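Local coordinates for DNA polymerase (Bacillus phage phi29, PDB 2PY5), which replicates the viral genome by protein-primed, strand-displacing DNA synthesis with high processivity and fidelity, and proofreads it with a 3'-5' exonuclease, at residues Glu37-Gly41 with Tyr163-Lys167; Leu63-Ala68 with Gly98-Ile103. The protein carries 2 engineered substitutions. All coordinates share one frame. Numbering follows the deposited sequence.

Contact 1. Residues Glu37-Gly41 with Tyr163-Lys167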
# COMPACT_ATOMS: atom_id res chain seq x y z
N GLU F 37 16.18 7.91 26.96
CA GLU F 37 17.22 8.71 26.29
C GLU F 37 16.61 9.42 25.09
O GLU F 37 16.31 8.79 24.06
CB GLU F 37 18.37 7.82 25.80
CG GLU F 37 19.50 8.62 25.16
CD GLU F 37 20.41 7.81 24.28
OE1 GLU F 37 20.52 6.57 24.49
OE2 GLU F 37 21.04 8.41 23.39
N TYR F 38 16.42 10.72 25.22
CA TYR F 38 15.77 11.49 24.18
C TYR F 38 16.17 12.95 24.27
O TYR F 38 16.63 13.42 25.31
CB TYR F 38 14.25 11.31 24.27
CG TYR F 38 13.59 12.22 25.27
CD1 TYR F 38 13.02 13.42 24.87
CD2 TYR F 38 13.56 11.90 26.61
CE1 TYR F 38 12.43 14.26 25.75
CE2 TYR F 38 12.97 12.74 27.52
CZ TYR F 38 12.41 13.93 27.08
OH TYR F 38 11.81 14.80 27.97
N LYS F 39 15.99 13.67 23.17
CA LYS F 39 16.25 15.09 23.15
C LYS F 39 15.37 15.78 22.12
O LYS F 39 15.15 15.27 21.02
CB LYS F 39 17.72 15.37 22.85
CG LYS F 39 18.06 16.87 22.97
CD LYS F 39 19.54 17.16 23.13
CE LYS F 39 19.81 18.68 23.15
NZ LYS F 39 19.37 19.36 24.42
N ILE F 40 14.83 16.92 22.52
CA ILE F 40 14.09 17.80 21.62
C ILE F 40 14.76 19.17 21.61
O ILE F 40 15.09 19.71 22.67
CB ILE F 40 12.62 17.90 22.06
CG1 ILE F 40 11.93 16.54 21.85
CG2 ILE F 40 11.88 19.01 21.31
CD1 ILE F 40 10.66 16.37 22.63
N GLY F 41 14.95 19.72 20.41
CA GLY F 41 15.61 21.01 20.24
C GLY F 41 15.05 21.78 19.06
O GLY F 41 14.17 21.28 18.35
N TYR F 163 6.37 20.61 22.72
CA TYR F 163 7.38 19.65 23.19
C TYR F 163 6.74 18.29 23.49
O TYR F 163 7.26 17.25 23.10
CB TYR F 163 8.06 20.22 24.44
CG TYR F 163 9.25 19.44 24.99
CD1 TYR F 163 10.55 19.89 24.79
CD2 TYR F 163 9.06 18.30 25.78
CE1 TYR F 163 11.64 19.20 25.32
CE2 TYR F 163 10.14 17.60 26.30
CZ TYR F 163 11.43 18.06 26.08
OH TYR F 163 12.49 17.38 26.61
N ALA F 164 5.60 18.33 24.17
CA ALA F 164 4.86 17.11 24.52
C ALA F 164 4.37 16.38 23.28
O ALA F 164 4.42 15.14 23.22
CB ALA F 164 3.70 17.46 25.44
N TYR F 165 3.88 17.12 22.28
CA TYR F 165 3.44 16.51 21.03
C TYR F 165 4.59 15.81 20.30
O TYR F 165 4.45 14.71 19.78
CB TYR F 165 2.83 17.55 20.08
CG TYR F 165 1.35 17.83 20.27
CD1 TYR F 165 0.42 16.80 20.23
CD2 TYR F 165 0.89 19.13 20.44
CE1 TYR F 165 -0.94 17.06 20.39
CE2 TYR F 165 -0.46 19.40 20.59
CZ TYR F 165 -1.37 18.36 20.57
OH TYR F 165 -2.71 18.63 20.72
N ILE F 166 5.74 16.48 20.24
CA ILE F 166 6.90 15.95 19.55
C ILE F 166 7.41 14.69 20.27
O ILE F 166 7.69 13.67 19.63
CB ILE F 166 8.04 17.02 19.45
CG1 ILE F 166 7.56 18.22 18.60
CG2 ILE F 166 9.32 16.40 18.85
CD1 ILE F 166 8.39 19.50 18.81
N LYS F 167 7.49 14.76 21.59
CA LYS F 167 7.91 13.62 22.39
C LYS F 167 6.96 12.43 22.19
O LYS F 167 7.39 11.28 22.09
CB LYS F 167 7.95 14.00 23.87
CG LYS F 167 8.66 12.98 24.72
CD LYS F 167 8.69 13.39 26.15
CE LYS F 167 9.31 12.33 27.01
NZ LYS F 167 9.37 12.74 28.44
O HOH W 1 14.91 17.55 25.42
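Strand 38-41, an outermost strand of the mixed sheet in the exonuclease domain, is covered by the N-terminal part of helix 160-182, with axes 9.5 Å apart at 135°. The polar contacts centre on Y38 OH. Y38 OH lies 3.0 Å from Y163 OH and accepts a weak hydrogen bond from K167 NZ at 3.2 Å, while K167 CE rests over the face of the Y38 ring. K39 and G41 pair through their backbones with strand 24-31, whereas I40 N faces outward and gives its hydrogen to a water at 3.0 Å; that water sits 2.7 Å from Y163 OH, bridging edge strand and helix. E37, out of reach of the helix, is satisfied by a salt bridge to K7 and a hydrogen bond with Y9. I40 supplies the apolar part of the contact, its CG1 4.0 Å from I166 CG2; I166 lies close to E14, essential for exonucleolysis. I40 CD1 stands almost squarely above the Y163 ring, 3.8 Å from its centroid and 5° off the normal.

Contact 2. Residues Leu63-Ala68 with Gly98-Ile103; sequences LKFAGA and GQWYMI. Engineered in segment 63-68: A66 (natural residue Asp). With nucleotides of chain B; nucleotides of chain A; nucleotides of chain C.
A DNA-contacting corner of the 3'-5' exonuclease domain forms where the first turns of helix 63-76 lie on the start of strand 100-110. Axes approach to 8.4 Å at 36°; CA pairs are K64-W100 (5.4 Å) and G67-I103 (7.7 Å). G67 N donates to L63 O at 2.7 Å. W100 (chi1 m, chi2 47°) lays its indole against the helix: K64 CA sits over the five-membered ring, 3.9 Å from its centroid, and G67 C is 3.7 Å from W100 CZ3, in the six-membered ring, where a CB on G67 would clash. Farther along the strand, I103 CD1 meets L63 CD1 at 4.2 Å. K64 (tttp) reaches back so that NZ donates to G98 O at 2.8 Å; phi/psi 90/21 there calls for glycine, a CB jamming the preceding carbonyl. W100 NE1 donates to O4 of DT5 of chain B at 3.0 Å. Y101 (phi/psi -117/-31) and M102 both face I93, a classic beta bulge. F65, which binds ssDNA, points away and brings CZ to 3.2 Å from O4' of DT7 of chain A; engineered A66 (natural Asp) follows. Such helix-on-sheet packing beside the single-strand site belongs to the proofreading exonuclease fold of B-family polymerases.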
# COMPACT_ATOMS: atom_id res chain seq x y z
N LEU F 63 9.86 9.24 5.60
CA LEU F 63 11.15 9.79 5.26
C LEU F 63 11.15 10.71 4.04
O LEU F 63 11.98 11.60 3.95
CB LEU F 63 12.15 8.63 5.09
CG LEU F 63 13.60 9.02 4.79
CD1 LEU F 63 14.21 9.76 5.94
CD2 LEU F 63 14.42 7.79 4.39
N LYS F 64 10.22 10.48 3.11
CA LYS F 64 10.05 11.32 1.92
C LYS F 64 9.87 12.79 2.30
O LYS F 64 10.18 13.68 1.51
CB LYS F 64 8.83 10.83 1.15
CG LYS F 64 8.60 11.45 -0.17
CD LYS F 64 7.57 10.65 -0.92
CE LYS F 64 7.24 11.24 -2.27
NZ LYS F 64 8.43 11.35 -3.17
N PHE F 65 9.35 13.03 3.50
CA PHE F 65 9.16 14.39 4.01
C PHE F 65 10.41 14.87 4.75
O PHE F 65 11.12 15.74 4.28
CB PHE F 65 7.91 14.48 4.89
CG PHE F 65 7.62 15.86 5.37
CD1 PHE F 65 7.02 16.79 4.53
CD2 PHE F 65 7.99 16.24 6.64
CE1 PHE F 65 6.78 18.10 4.97
CE2 PHE F 65 7.75 17.56 7.09
CZ PHE F 65 7.16 18.45 6.25
N ALA F 66 10.71 14.30 5.92
CA ALA F 66 11.87 14.73 6.71
C ALA F 66 13.17 14.66 5.91
O ALA F 66 14.03 15.53 6.03
CB ALA F 66 12.00 13.89 7.99
N GLY F 67 13.31 13.62 5.09
CA GLY F 67 14.47 13.41 4.25
C GLY F 67 14.83 14.58 3.38
O GLY F 67 16.01 14.83 3.14
N ALA F 68 13.83 15.31 2.88
CA ALA F 68 14.08 16.51 2.07
C ALA F 68 14.88 17.54 2.85
O ALA F 68 15.81 18.15 2.31
CB ALA F 68 12.78 17.11 1.59
N GLY F 98 9.65 7.32 -6.66
CA GLY F 98 9.73 8.33 -5.62
C GLY F 98 9.48 7.82 -4.22
O GLY F 98 9.19 8.62 -3.33
N GLN F 99 9.64 6.51 -4.00
CA GLN F 99 9.59 5.96 -2.65
C GLN F 99 10.98 6.05 -2.00
O GLN F 99 11.96 5.61 -2.59
CB GLN F 99 9.08 4.53 -2.68
CG GLN F 99 7.68 4.45 -3.29
CD GLN F 99 6.77 3.49 -2.61
OE1 GLN F 99 6.10 2.68 -3.28
NE2 GLN F 99 6.70 3.55 -1.29
N TRP F 100 11.03 6.60 -0.79
CA TRP F 100 12.27 6.81 -0.04
C TRP F 100 12.46 5.69 0.97
O TRP F 100 11.54 5.41 1.77
CB TRP F 100 12.25 8.15 0.70
CG TRP F 100 12.33 9.34 -0.23
CD1 TRP F 100 11.61 9.54 -1.37
CD2 TRP F 100 13.17 10.47 -0.07
NE1 TRP F 100 11.97 10.72 -1.96
CE2 TRP F 100 12.92 11.33 -1.17
CE3 TRP F 100 14.12 10.86 0.88
CZ2 TRP F 100 13.59 12.53 -1.33
CZ3 TRP F 100 14.79 12.09 0.71
CH2 TRP F 100 14.51 12.89 -0.38
N TYR F 101 13.63 5.05 0.91
CA TYR F 101 13.96 3.91 1.80
C TYR F 101 15.15 4.18 2.72
O TYR F 101 15.20 3.64 3.81
CB TYR F 101 14.28 2.64 1.01
CG TYR F 101 13.13 2.12 0.20
CD1 TYR F 101 12.89 2.60 -1.07
CD2 TYR F 101 12.27 1.17 0.72
CE1 TYR F 101 11.85 2.14 -1.80
CE2 TYR F 101 11.20 0.69 -0.01
CZ TYR F 101 10.97 1.19 -1.28
OH TYR F 101 9.93 0.71 -2.04
N MET F 102 16.11 4.99 2.28
CA MET F 102 17.38 5.11 3.01
C MET F 102 18.13 6.36 2.61
O MET F 102 18.18 6.71 1.43
CB MET F 102 18.27 3.87 2.76
CG MET F 102 19.57 3.86 3.59
SD MET F 102 20.73 2.62 3.04
CE MET F 102 21.31 3.40 1.54
N ILE F 103 18.74 6.99 3.61
CA ILE F 103 19.83 7.95 3.44
C ILE F 103 20.97 7.46 4.32
O ILE F 103 20.78 7.31 5.52
CB ILE F 103 19.45 9.37 3.89
CG1 ILE F 103 18.18 9.86 3.20
CG2 ILE F 103 20.62 10.35 3.63
CD1 ILE F 103 17.59 11.14 3.84
P DT B 5 9.42 12.25 -11.30
OP1 DT B 5 8.55 12.13 -12.50
OP2 DT B 5 10.84 11.82 -11.35
O5' DT B 5 9.46 13.79 -10.86
C5' DT B 5 8.26 14.55 -10.77
C4' DT B 5 8.45 15.72 -9.83
O4' DT B 5 8.55 15.26 -8.46
C3' DT B 5 9.70 16.55 -10.05
O3' DT B 5 9.40 17.91 -9.78
C2' DT B 5 10.71 15.99 -9.04
C1' DT B 5 9.78 15.67 -7.88
N1 DT B 5 10.18 14.54 -7.01
C2 DT B 5 10.18 14.71 -5.64
O2 DT B 5 9.87 15.75 -5.03
N3 DT B 5 10.55 13.57 -4.96
C4 DT B 5 10.91 12.34 -5.49
O4 DT B 5 11.20 11.40 -4.75
C5 DT B 5 10.88 12.24 -6.92
C7 DT B 5 11.24 10.97 -7.61
C6 DT B 5 10.52 13.33 -7.61
P DT A 7 3.75 15.58 10.97
OP1 DT A 7 4.37 15.43 12.29
OP2 DT A 7 2.29 15.45 10.82
O5' DT A 7 4.11 17.01 10.34
C5' DT A 7 5.45 17.44 10.20
C4' DT A 7 5.44 18.84 9.61
O4' DT A 7 4.76 18.81 8.34
C3' DT A 7 4.69 19.90 10.42
O3' DT A 7 5.50 20.50 11.44
C2' DT A 7 4.37 20.91 9.33
C1' DT A 7 4.10 20.04 8.11
N1 DT A 7 2.63 19.79 7.85
C2 DT A 7 1.95 20.72 7.13
O2 DT A 7 2.46 21.74 6.70
N3 DT A 7 0.63 20.44 6.91
C4 DT A 7 -0.06 19.32 7.34
O4 DT A 7 -1.26 19.16 7.09
C5 DT A 7 0.72 18.37 8.10
C7 DT A 7 0.07 17.12 8.61
C6 DT A 7 2.02 18.63 8.32
P DG C 2 20.25 -6.99 -3.13
OP1 DG C 2 19.97 -8.43 -2.90
OP2 DG C 2 20.02 -6.41 -4.47
O5' DG C 2 19.46 -6.11 -2.03
C5' DG C 2 19.62 -6.52 -0.67
C4' DG C 2 18.96 -5.60 0.35
O4' DG C 2 19.85 -4.51 0.67
C3' DG C 2 17.65 -4.93 -0.01
O3' DG C 2 16.86 -5.01 1.15
C2' DG C 2 17.99 -3.48 -0.31
C1' DG C 2 19.12 -3.29 0.67
N9 DG C 2 20.14 -2.32 0.33
C8 DG C 2 20.60 -1.98 -0.92
N7 DG C 2 21.56 -1.10 -0.88
C5 DG C 2 21.74 -0.86 0.48
C6 DG C 2 22.63 0.01 1.14
O6 DG C 2 23.47 0.75 0.62
N1 DG C 2 22.50 -0.06 2.53
C2 DG C 2 21.60 -0.85 3.20
N2 DG C 2 21.60 -0.78 4.54
N3 DG C 2 20.75 -1.67 2.58
C4 DG C 2 20.88 -1.62 1.24

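In the fold
Both contacts pack a helix on the same eight-stranded mixed sheet of the exonuclease domain, on one side of the chain's centre. Their centres are 21 Å apart and their nearest atoms about 11 Å, so they do not touch. Contact 1 uses outermost strand 38-41; contact 2 uses strand 100-110, with strands 24-31, 8-15, 57-60 and 113-121 between. Along the chain the order is 37-41, 63-68, 98-103, 163-167, so contact 1 encloses contact 2. Exonuclease-site positions are spread over these elements: E14 and engineered A12 on strand 8-15, engineered A66 on helix 63-76, and Mg(2+) ligand D169 on helix 160-182. They come from elements far apart in the chain that these packings bring onto one sheet.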